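Local coordinates for single-stranded DNA-binding protein DdrB (Deinococcus radiodurans, PDB 4NOE) that binds single-stranded DNA and, as part of the response to DNA damage, probably promotes accurate annealing of complementary strands, at residues E[86-91]-E[103-108]; E[66-71]-E[78-83]. All coordinates share one frame; numbering follows the deposited sequence.

Contact 1 (E[86-91]-E[103-108]). With nucleotides of chain F.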
loop_
_atom_site.group_PDB
_atom_site.type_symbol
_atom_site.label_atom_id
_atom_site.label_comp_id
_atom_site.label_asym_id
_atom_site.label_seq_id
_atom_site.Cartn_x
_atom_site.Cartn_y
_atom_site.Cartn_z
ATOM N N TYR E 86 -11.066 -22.490 -15.991
ATOM C CA TYR E 86 -11.190 -22.699 -14.553
ATOM C C TYR E 86 -11.203 -24.191 -14.269
ATOM O O TYR E 86 -11.953 -24.929 -14.907
ATOM C CB TYR E 86 -12.478 -22.053 -14.016
ATOM C CG TYR E 86 -12.484 -20.549 -14.152
ATOM C CD1 TYR E 86 -12.842 -19.947 -15.349
ATOM C CD2 TYR E 86 -12.123 -19.734 -13.089
ATOM C CE1 TYR E 86 -12.840 -18.578 -15.484
ATOM C CE2 TYR E 86 -12.117 -18.335 -13.220
ATOM C CZ TYR E 86 -12.470 -17.777 -14.422
ATOM O OH TYR E 86 -12.481 -16.405 -14.585
ATOM N N ARG E 87 -10.378 -24.630 -13.320
ATOM C CA ARG E 87 -10.333 -26.049 -12.935
ATOM C C ARG E 87 -11.448 -26.452 -11.982
ATOM O O ARG E 87 -11.795 -25.703 -11.056
ATOM C CB ARG E 87 -9.004 -26.388 -12.262
ATOM C CG ARG E 87 -7.876 -26.656 -13.228
ATOM C CD ARG E 87 -6.762 -27.480 -12.613
ATOM N NE ARG E 87 -5.703 -27.684 -13.594
ATOM C CZ ARG E 87 -4.738 -26.802 -13.843
ATOM N NH1 ARG E 87 -3.819 -27.065 -14.761
ATOM N NH2 ARG E 87 -4.689 -25.658 -13.174
ATOM N N ARG E 88 -11.994 -27.643 -12.199
ATOM C CA ARG E 88 -12.966 -28.228 -11.278
ATOM C C ARG E 88 -12.216 -28.761 -10.049
ATOM O O ARG E 88 -11.292 -29.555 -10.180
ATOM C CB ARG E 88 -13.707 -29.362 -11.981
ATOM C CG ARG E 88 -14.803 -30.029 -11.163
ATOM C CD ARG E 88 -15.497 -31.117 -11.993
ATOM N NE ARG E 88 -16.641 -31.698 -11.286
ATOM C CZ ARG E 88 -16.541 -32.666 -10.376
ATOM N NH1 ARG E 88 -15.345 -33.165 -10.054
ATOM N NH2 ARG E 88 -17.637 -33.130 -9.786
ATOM N N ARG E 89 -12.594 -28.315 -8.859
ATOM C CA ARG E 89 -11.917 -28.756 -7.640
ATOM C C ARG E 89 -12.907 -29.345 -6.641
ATOM O O ARG E 89 -13.914 -28.723 -6.297
ATOM C CB ARG E 89 -11.144 -27.579 -7.009
ATOM C CG ARG E 89 -10.251 -26.853 -8.037
ATOM C CD ARG E 89 -9.448 -25.728 -7.433
ATOM N NE ARG E 89 -8.848 -24.864 -8.452
ATOM C CZ ARG E 89 -7.665 -25.076 -9.020
ATOM N NH1 ARG E 89 -6.930 -26.137 -8.679
ATOM N NH2 ARG E 89 -7.219 -24.224 -9.933
ATOM N N GLU E 90 -12.622 -30.559 -6.184
ATOM C CA GLU E 90 -13.495 -31.226 -5.233
ATOM C C GLU E 90 -12.999 -30.939 -3.827
ATOM O O GLU E 90 -11.880 -31.300 -3.468
ATOM C CB GLU E 90 -13.528 -32.735 -5.515
ATOM C CG GLU E 90 -14.208 -33.074 -6.840
ATOM C CD GLU E 90 -14.171 -34.555 -7.196
ATOM O OE1 GLU E 90 -13.369 -35.303 -6.601
ATOM O OE2 GLU E 90 -14.940 -34.973 -8.092
ATOM N N LEU E 91 -13.830 -30.274 -3.036
ATOM C CA LEU E 91 -13.458 -29.939 -1.667
ATOM C C LEU E 91 -14.262 -30.797 -0.691
ATOM O O LEU E 91 -15.473 -30.612 -0.536
ATOM C CB LEU E 91 -13.713 -28.456 -1.398
ATOM C CG LEU E 91 -13.247 -27.442 -2.454
ATOM C CD1 LEU E 91 -13.577 -26.013 -2.028
ATOM C CD2 LEU E 91 -11.761 -27.572 -2.724
ATOM N N ALA E 103 -19.241 -30.210 1.959
ATOM C CA ALA E 103 -18.561 -30.564 0.723
ATOM C C ALA E 103 -18.831 -29.471 -0.307
ATOM O O ALA E 103 -19.861 -28.800 -0.256
ATOM C CB ALA E 103 -19.058 -31.892 0.221
ATOM N N ALA E 104 -17.906 -29.271 -1.236
ATOM C CA ALA E 104 -18.118 -28.260 -2.263
ATOM C C ALA E 104 -17.372 -28.616 -3.536
ATOM O O ALA E 104 -16.394 -29.378 -3.508
ATOM C CB ALA E 104 -17.710 -26.873 -1.754
ATOM N N ILE E 105 -17.858 -28.089 -4.653
ATOM C CA ILE E 105 -17.173 -28.237 -5.927
ATOM C C ILE E 105 -16.883 -26.832 -6.388
ATOM O O ILE E 105 -17.805 -26.047 -6.626
ATOM C CB ILE E 105 -18.043 -28.939 -6.967
ATOM C CG1 ILE E 105 -18.643 -30.218 -6.380
ATOM C CG2 ILE E 105 -17.215 -29.267 -8.205
ATOM C CD1 ILE E 105 -17.598 -31.254 -6.044
ATOM N N LYS E 106 -15.605 -26.497 -6.490
ATOM C CA LYS E 106 -15.230 -25.126 -6.796
ATOM C C LYS E 106 -14.567 -25.067 -8.166
ATOM O O LYS E 106 -13.782 -25.943 -8.523
ATOM C CB LYS E 106 -14.282 -24.582 -5.715
ATOM C CG LYS E 106 -13.936 -23.114 -5.884
ATOM C CD LYS E 106 -13.220 -22.509 -4.667
ATOM C CE LYS E 106 -12.984 -21.017 -4.934
ATOM N NZ LYS E 106 -12.226 -20.262 -3.889
ATOM N N TYR E 107 -14.917 -24.042 -8.933
ATOM C CA TYR E 107 -14.277 -23.771 -10.206
ATOM C C TYR E 107 -13.461 -22.507 -10.045
ATOM O O TYR E 107 -14.017 -21.418 -9.810
ATOM C CB TYR E 107 -15.327 -23.619 -11.322
ATOM C CG TYR E 107 -15.933 -24.947 -11.698
ATOM C CD1 TYR E 107 -16.940 -25.521 -10.922
ATOM C CD2 TYR E 107 -15.481 -25.644 -12.808
ATOM C CE1 TYR E 107 -17.488 -26.745 -11.259
ATOM C CE2 TYR E 107 -16.029 -26.876 -13.153
ATOM C CZ TYR E 107 -17.020 -27.419 -12.373
ATOM O OH TYR E 107 -17.560 -28.636 -12.717
ATOM N N SER E 108 -12.144 -22.660 -10.153
ATOM C CA SER E 108 -11.212 -21.547 -9.963
ATOM C C SER E 108 -9.928 -21.744 -10.758
ATOM O O SER E 108 -9.572 -22.873 -11.123
ATOM C CB SER E 108 -10.851 -21.402 -8.478
ATOM O OG SER E 108 -10.075 -22.516 -8.044
ATOM P P DT F 26 -7.215 -26.403 0.406
ATOM O OP1 DT F 26 -7.044 -27.761 0.783
ATOM O OP2 DT F 26 -6.221 -25.452 0.752
ATOM O "O5'" DT F 26 -7.427 -26.262 -1.156
ATOM C "C5'" DT F 26 -8.100 -27.224 -1.960
ATOM C "C4'" DT F 26 -8.181 -26.760 -3.394
ATOM O "O4'" DT F 26 -8.828 -25.473 -3.465
ATOM C "C3'" DT F 26 -6.835 -26.599 -4.091
ATOM O "O3'" DT F 26 -6.876 -27.035 -5.441
ATOM C "C2'" DT F 26 -6.651 -25.098 -4.125
ATOM C "C1'" DT F 26 -8.077 -24.614 -4.276
ATOM N N1 DT F 26 -8.349 -23.252 -3.825
ATOM C C2 DT F 26 -9.231 -22.456 -4.516
ATOM O O2 DT F 26 -9.770 -22.798 -5.544
ATOM N N3 DT F 26 -9.463 -21.237 -3.945
ATOM C C4 DT F 26 -8.905 -20.740 -2.790
ATOM O O4 DT F 26 -9.212 -19.635 -2.392
ATOM C C5 DT F 26 -8.015 -21.639 -2.103
ATOM C C7 DT F 26 -7.385 -21.197 -0.825
ATOM C C6 DT F 26 -7.784 -22.831 -2.648
ATOM P P DC F 28 -3.482 -25.597 -10.141
ATOM O OP1 DC F 28 -4.604 -25.217 -10.944
ATOM O OP2 DC F 28 -2.633 -26.623 -10.643
ATOM O "O5'" DC F 28 -2.569 -24.335 -9.860
ATOM C "C5'" DC F 28 -3.105 -23.037 -9.718
ATOM C "C4'" DC F 28 -2.019 -22.012 -9.902
ATOM O "O4'" DC F 28 -0.982 -22.235 -8.940
ATOM C "C3'" DC F 28 -1.337 -22.062 -11.255
ATOM O "O3'" DC F 28 -2.070 -21.162 -12.057
ATOM C "C2'" DC F 28 0.068 -21.582 -10.948
ATOM C "C1'" DC F 28 0.279 -21.915 -9.474
ATOM N N1 DC F 28 1.175 -23.039 -9.174
ATOM C C2 DC F 28 2.202 -22.862 -8.244
ATOM O O2 DC F 28 2.368 -21.749 -7.741
ATOM N N3 DC F 28 2.997 -23.905 -7.932
ATOM C C4 DC F 28 2.782 -25.095 -8.491
ATOM N N4 DC F 28 3.592 -26.094 -8.155
ATOM C C5 DC F 28 1.728 -25.309 -9.422
ATOM C C6 DC F 28 0.952 -24.266 -9.726
ATOM P P DG F 27 -6.791 -28.521 -5.859
ATOM O OP1 DG F 27 -7.611 -28.707 -6.991
ATOM O OP2 DG F 27 -6.932 -29.349 -4.717
ATOM O "O5'" DG F 27 -5.436 -28.659 -6.653
ATOM C "C5'" DG F 27 -4.157 -28.309 -6.167
ATOM C "C4'" DG F 27 -3.865 -26.850 -6.401
ATOM O "O4'" DG F 27 -3.007 -26.458 -5.317
ATOM C "C3'" DG F 27 -3.119 -26.468 -7.679
ATOM O "O3'" DG F 27 -3.989 -26.004 -8.711
ATOM C "C2'" DG F 27 -2.283 -25.300 -7.213
ATOM C "C1'" DG F 27 -1.916 -25.724 -5.803
ATOM N N9 DG F 27 -0.763 -26.599 -5.807
ATOM C C8 DG F 27 -0.478 -27.557 -6.748
ATOM N N7 DG F 27 0.659 -28.154 -6.542
ATOM C C5 DG F 27 1.172 -27.529 -5.416
ATOM C C6 DG F 27 2.370 -27.757 -4.718
ATOM O O6 DG F 27 3.255 -28.576 -4.962
ATOM N N1 DG F 27 2.481 -26.928 -3.614
ATOM C C2 DG F 27 1.567 -25.981 -3.242
ATOM N N2 DG F 27 1.874 -25.264 -2.150
ATOM N N3 DG F 27 0.437 -25.760 -3.882
ATOM C C4 DG F 27 0.304 -26.568 -4.951
#
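Arg89 and Ser108 meet side-on: NE of Arg89 donates to Ser108 OG at 2.7 Å, and Arg89 NH2 to the backbone O of Ser108 at 3.0 Å. That carbonyl also accepts from Arg87 N, on the opposite face of its plane. NE and NH2 on the Ser108 side fix the guanidinium, and NH1 bonds DG27 O3' of chain F at 2.9 Å and DG27 OP1 of chain F at 3.1 Å. Ser108 OG in turn donates a hydrogen bond to DT26 O2 of chain F, 2.5 Å away; a hydroxyl can accept from the arginine and donate to the base at once. Lys106, extended alongside the O2 and N3 edge of the thymine, has its ammonium salt-bridged to Glu121.

In the antiparallel ladder of strands 84-91 and 104-110, the face bearing Arg87, Arg89, Leu91, Lys106 and Ser108 binds the single strand.

The other face combines a CH-pi contact with a salt bridge. Arg88 CA lies over the Tyr107 ring, 4.1 Å from the centroid, and chi1 of -177° sets Arg88 CG anti to the backbone N, beside the ring. Glu57 takes both Tyr107 OH and Arg88 NE. Arg88 NH1 forms a salt bridge with Glu90 OE2 at 2.7 Å.

Contact 2 (E[66-71]-E[78-83])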
loop_
_atom_site.group_PDB
_atom_site.type_symbol
_atom_site.label_atom_id
_atom_site.label_comp_id
_atom_site.label_asym_id
_atom_site.label_seq_id
_atom_site.Cartn_x
_atom_site.Cartn_y
_atom_site.Cartn_z
ATOM N N GLY E 66 -22.638 -18.064 -19.926
ATOM C CA GLY E 66 -21.759 -17.828 -21.069
ATOM C C GLY E 66 -20.494 -18.676 -21.063
ATOM O O GLY E 66 -19.501 -18.337 -21.717
ATOM N N ALA E 67 -20.533 -19.781 -20.327
ATOM C CA ALA E 67 -19.380 -20.654 -20.193
ATOM C C ALA E 67 -19.634 -21.971 -20.919
ATOM O O ALA E 67 -20.772 -22.260 -21.316
ATOM C CB ALA E 67 -19.088 -20.901 -18.716
ATOM N N ARG E 68 -18.576 -22.766 -21.073
ATOM C CA ARG E 68 -18.665 -24.082 -21.705
ATOM C C ARG E 68 -17.639 -25.030 -21.075
ATOM O O ARG E 68 -16.570 -24.594 -20.623
ATOM C CB ARG E 68 -18.420 -23.968 -23.215
ATOM C CG ARG E 68 -17.039 -23.414 -23.589
ATOM C CD ARG E 68 -17.063 -22.650 -24.920
ATOM N NE ARG E 68 -15.826 -21.901 -25.169
ATOM C CZ ARG E 68 -14.791 -22.368 -25.866
ATOM N NH1 ARG E 68 -14.826 -23.587 -26.391
ATOM N NH2 ARG E 68 -13.712 -21.614 -26.041
ATOM N N LYS E 69 -17.955 -26.321 -21.038
ATOM C CA LYS E 69 -17.008 -27.302 -20.515
ATOM C C LYS E 69 -15.973 -27.732 -21.552
ATOM O O LYS E 69 -16.218 -27.679 -22.753
ATOM C CB LYS E 69 -17.732 -28.533 -19.974
ATOM C CG LYS E 69 -18.442 -28.291 -18.667
ATOM C CD LYS E 69 -19.078 -29.565 -18.176
ATOM C CE LYS E 69 -20.095 -30.084 -19.172
ATOM N NZ LYS E 69 -20.539 -31.478 -18.844
ATOM N N TRP E 70 -14.811 -28.154 -21.060
ATOM C CA TRP E 70 -13.707 -28.571 -21.905
ATOM C C TRP E 70 -12.760 -29.445 -21.082
ATOM O O TRP E 70 -12.302 -29.043 -20.003
ATOM C CB TRP E 70 -12.965 -27.343 -22.458
ATOM C CG TRP E 70 -11.926 -27.690 -23.495
ATOM C CD1 TRP E 70 -12.141 -27.938 -24.823
ATOM C CD2 TRP E 70 -10.517 -27.830 -23.285
ATOM N NE1 TRP E 70 -10.950 -28.223 -25.448
ATOM C CE2 TRP E 70 -9.938 -28.165 -24.525
ATOM C CE3 TRP E 70 -9.690 -27.710 -22.164
ATOM C CZ2 TRP E 70 -8.569 -28.378 -24.677
ATOM C CZ3 TRP E 70 -8.324 -27.920 -22.320
ATOM C CH2 TRP E 70 -7.781 -28.251 -23.564
ATOM N N LYS E 71 -12.486 -30.651 -21.575
ATOM C CA LYS E 71 -11.532 -31.531 -20.916
ATOM C C LYS E 71 -10.149 -31.341 -21.523
ATOM O O LYS E 71 -9.999 -31.364 -22.746
ATOM C CB LYS E 71 -11.961 -32.998 -21.054
ATOM N N LEU E 78 -12.299 -28.885 -17.185
ATOM C CA LEU E 78 -12.196 -27.417 -17.158
ATOM C C LEU E 78 -13.474 -26.721 -17.596
ATOM O O LEU E 78 -14.303 -27.306 -18.287
ATOM C CB LEU E 78 -11.062 -26.934 -18.053
ATOM C CG LEU E 78 -9.644 -27.409 -17.729
ATOM C CD1 LEU E 78 -8.713 -27.039 -18.873
ATOM C CD2 LEU E 78 -9.149 -26.797 -16.427
ATOM N N VAL E 79 -13.617 -25.458 -17.198
ATOM C CA VAL E 79 -14.679 -24.622 -17.717
ATOM C C VAL E 79 -14.075 -23.347 -18.285
ATOM O O VAL E 79 -13.222 -22.715 -17.653
ATOM C CB VAL E 79 -15.728 -24.285 -16.634
ATOM C CG1 VAL E 79 -16.582 -23.108 -17.068
ATOM C CG2 VAL E 79 -16.602 -25.504 -16.339
ATOM N N ILE E 80 -14.508 -22.991 -19.489
ATOM C CA ILE E 80 -13.995 -21.827 -20.189
ATOM C C ILE E 80 -15.018 -20.716 -20.069
ATOM O O ILE E 80 -16.169 -20.877 -20.477
ATOM C CB ILE E 80 -13.791 -22.116 -21.684
ATOM C CG1 ILE E 80 -12.985 -23.405 -21.893
ATOM C CG2 ILE E 80 -13.124 -20.925 -22.369
ATOM C CD1 ILE E 80 -11.618 -23.379 -21.239
ATOM N N HIS E 81 -14.595 -19.584 -19.524
ATOM C CA HIS E 81 -15.480 -18.444 -19.347
ATOM C C HIS E 81 -14.695 -17.170 -19.639
ATOM O O HIS E 81 -13.658 -16.925 -19.006
ATOM C CB HIS E 81 -16.003 -18.439 -17.906
ATOM C CG HIS E 81 -16.926 -17.297 -17.587
ATOM N ND1 HIS E 81 -16.491 -16.126 -17.000
ATOM C CD2 HIS E 81 -18.264 -17.163 -17.748
ATOM C CE1 HIS E 81 -17.524 -15.321 -16.812
ATOM N NE2 HIS E 81 -18.611 -15.924 -17.251
ATOM N N ARG E 82 -15.186 -16.372 -20.590
ATOM C CA ARG E 82 -14.489 -15.163 -21.058
ATOM C C ARG E 82 -13.014 -15.378 -21.378
ATOM O O ARG E 82 -12.171 -14.548 -21.024
ATOM C CB ARG E 82 -14.608 -14.023 -20.047
ATOM C CG ARG E 82 -15.999 -13.478 -19.884
ATOM C CD ARG E 82 -16.123 -12.162 -20.628
ATOM N NE ARG E 82 -17.429 -12.076 -21.254
ATOM C CZ ARG E 82 -17.650 -11.631 -22.480
ATOM N NH1 ARG E 82 -16.646 -11.191 -23.238
ATOM N NH2 ARG E 82 -18.887 -11.614 -22.937
ATOM N N GLY E 83 -12.694 -16.488 -22.031
ATOM C CA GLY E 83 -11.325 -16.740 -22.450
ATOM C C GLY E 83 -10.393 -17.310 -21.392
ATOM O O GLY E 83 -9.224 -17.555 -21.683
HETATM O O HOH W 1 -17.622 -16.779 -22.346
#
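Trp70 and Leu78 run abreast on one face of the hairpin, and Leu78 CD1 comes to the edge of the indole, in its plane, 3.5 Å from Trp70 CE3. Trp70 CB also rests 4.0 Å from Ile80 CG1, so the broad aromatic and the two branched aliphatic residues make one apolar strip. Arg68 extends it: chi1 of 61° brings its CG to 4.0 Å from Ile80 CB, and farther out its guanidinium is laid with one face over Ile80, NH2 3.8 Å from Ile80 CG2. The long aliphatic stem and flat head suit an exposed strand edge. Ala67 CB points toward strand 77-81 and meets Val79 CG1 at 3.7 Å, small enough to sit between Val79 and the edge of the His81 ring.

Behind these side chains stands the backbone of an antiparallel beta hairpin. Arg68 and Ile80 form one hydrogen-bonded pair, in which Ile80 N reaches Arg68 O at 2.8 Å with a nearly straight N-H...O angle of 176°; Trp70 and Leu78 form another. Beyond the ladder, a water bridges Gly66 O and Arg82 N.

Strand 77-81 has strand 84-91 as its next neighbour, while Val79 and His81 pack on Leu132 of strand 128-135, and Trp62 touches Val79 and Lys69.

Contacts 1 and 2 belong to one mixed sheet and are joined through neighbouring strands 77-81 and 84-91, which follow each other in the chain. Val79 O probably accepts a hydrogen bond from Tyr86 N at 2.7 Å, and Val79 CG2 packs on Tyr107 CE2, while Leu78 CD2 lies 3.4 Å from Arg87 CG. Both contacts are partly buried, but the cover differs: in contact 1 bound DNA lies over one face, whereas the nearest atom of contact 2 is about 7 Å from the nucleic acid, and Arg68, Lys69 and Trp70 are exposed. Their chemistry follows: polar side chains of contact 1 meet phosphates, sugar and base, while the side chains across contact 2 meet mainly through apolar contacts.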